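Local coordinates for SnoaL-like domain-containing protein (Kribbella flavida, PDB 4LMI) that is of unknown function but belongs to the SnoaL-like branch of the NTF2 superfamily and may act as a ketosteroid isomerase, at residues E28-L33 against T49-Y54. Residues are numbered along the deposited sequence; the frame is centred on the assembly and turned at random.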
# COMPACT_ATOMS: atom_id res chain seq x y z
N GLU B 28 -6.86 -23.73 7.28
CA GLU B 28 -5.99 -23.47 6.13
C GLU B 28 -5.24 -22.14 6.27
O GLU B 28 -4.06 -22.06 5.93
CB GLU B 28 -6.79 -23.52 4.82
CG GLU B 28 -7.35 -24.89 4.47
CD GLU B 28 -8.78 -25.10 4.95
OE1 GLU B 28 -9.20 -24.52 5.98
OE2 GLU B 28 -9.50 -25.88 4.29
N PHE B 29 -5.93 -21.13 6.79
CA PHE B 29 -5.32 -19.82 7.05
C PHE B 29 -4.20 -19.93 8.10
O PHE B 29 -3.08 -19.45 7.87
CB PHE B 29 -6.40 -18.82 7.50
CG PHE B 29 -5.89 -17.43 7.77
CD1 PHE B 29 -5.56 -16.59 6.71
CD2 PHE B 29 -5.77 -16.96 9.08
CE1 PHE B 29 -5.10 -15.30 6.96
CE2 PHE B 29 -5.32 -15.67 9.32
CZ PHE B 29 -4.98 -14.84 8.26
N ALA B 30 -4.49 -20.57 9.23
CA ALA B 30 -3.48 -20.79 10.26
C ALA B 30 -2.24 -21.53 9.73
O ALA B 30 -1.11 -21.21 10.11
CB ALA B 30 -4.07 -21.52 11.46
N ALA B 31 -2.46 -22.51 8.84
CA ALA B 31 -1.36 -23.34 8.31
C ALA B 31 -0.40 -22.59 7.38
O ALA B 31 0.72 -23.05 7.16
CB ALA B 31 -1.91 -24.59 7.62
N LEU B 32 -0.82 -21.45 6.84
CA LEU B 32 0.10 -20.66 6.03
C LEU B 32 0.84 -19.56 6.80
O LEU B 32 1.65 -18.84 6.23
CB LEU B 32 -0.59 -20.09 4.78
CG LEU B 32 -1.90 -19.33 4.90
CD1 LEU B 32 -1.65 -17.90 5.38
CD2 LEU B 32 -2.63 -19.34 3.57
N LEU B 33 0.56 -19.45 8.10
CA LEU B 33 1.23 -18.46 8.95
C LEU B 33 2.39 -19.09 9.69
O LEU B 33 2.27 -20.20 10.20
CB LEU B 33 0.26 -17.88 9.97
CG LEU B 33 -1.05 -17.27 9.48
CD1 LEU B 33 -1.97 -17.01 10.67
CD2 LEU B 33 -0.80 -16.00 8.68
N THR B 49 1.70 -10.53 17.99
CA THR B 49 2.80 -11.46 17.76
C THR B 49 2.39 -12.90 18.05
O THR B 49 1.74 -13.20 19.05
CB THR B 49 4.05 -11.13 18.61
OG1 THR B 49 3.69 -11.08 20.00
CG2 THR B 49 4.67 -9.81 18.20
N GLY B 50 2.79 -13.80 17.16
CA GLY B 50 2.48 -15.22 17.31
C GLY B 50 1.23 -15.61 16.55
O GLY B 50 0.24 -14.86 16.50
N ARG B 51 1.28 -16.81 15.97
CA ARG B 51 0.17 -17.34 15.19
C ARG B 51 -1.11 -17.48 16.02
O ARG B 51 -2.20 -17.19 15.53
CB ARG B 51 0.56 -18.69 14.58
CG ARG B 51 -0.54 -19.33 13.75
CD ARG B 51 0.01 -20.47 12.92
NE ARG B 51 0.47 -21.58 13.73
CZ ARG B 51 1.47 -22.39 13.40
NH1 ARG B 51 2.15 -22.21 12.27
NH2 ARG B 51 1.82 -23.38 14.22
N ALA B 52 -0.97 -17.92 17.27
CA ALA B 52 -2.13 -18.15 18.13
C ALA B 52 -2.95 -16.87 18.33
O ALA B 52 -4.16 -16.85 18.08
CB ALA B 52 -1.72 -18.76 19.47
N ASP B 53 -2.28 -15.80 18.76
CA ASP B 53 -2.97 -14.52 18.99
C ASP B 53 -3.51 -13.91 17.71
O ASP B 53 -4.61 -13.35 17.71
CB ASP B 53 -2.06 -13.53 19.72
CG ASP B 53 -1.87 -13.87 21.19
OD1 ASP B 53 -2.53 -14.81 21.68
OD2 ASP B 53 -1.06 -13.19 21.84
N TYR B 54 -2.76 -14.02 16.62
CA TYR B 54 -3.19 -13.45 15.35
C TYR B 54 -4.43 -14.17 14.83
O TYR B 54 -5.37 -13.52 14.35
CB TYR B 54 -2.05 -13.42 14.32
CG TYR B 54 -2.44 -12.71 13.03
CD1 TYR B 54 -2.99 -11.42 13.05
CD2 TYR B 54 -2.26 -13.32 11.80
CE1 TYR B 54 -3.35 -10.78 11.88
CE2 TYR B 54 -2.60 -12.68 10.62
CZ TYR B 54 -3.15 -11.41 10.66
OH TYR B 54 -3.50 -10.79 9.49
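Arg51, in the first turn of helix 51-59, reaches to the backbone just past helix 26-31, where an N-H of NH1 meets the O of Leu33, joining two of the helical segments that pack on the curved sheet of this NTF2-like cone. NH1 of Arg51 lies 2.9 Å from Leu33 O, with an N-H...O angle of 153°, and the oxygen sits at the edge of the guanidinium, nearly in its plane. Arginine suits the place because its chain is long enough to reach the carbonyl: the first two torsions are extended, and the bend at chi3 (67°) swings the guanidinium round. Arg51 CD passes 3.1 Å from Ala30 O, where alanine's small side chain leaves room, and the methylenes lie across Leu33, whose CB is 3.9 Å from Arg51 CD. An alanine in place of Arg51 would probably leave Leu33 O without this donor and uncover the leucine's flank. Deeper in, Leu33 turns CD1 to the edge of the Tyr54 ring, 3.9 Å from Tyr54 CD2, a branched aliphatic filling the corner between arginine and tyrosine. Tyrosine pairs that apolar edge with a hydroxyl hydrogen-bonded to Tyr17 OH, while Phe29, wholly apolar, packs against Tyr17 and Leu21 of helix 6-22. The two aromatic side chains cross at about a right angle, Phe29 CZ coming 4.0 Å from Tyr54 CE2.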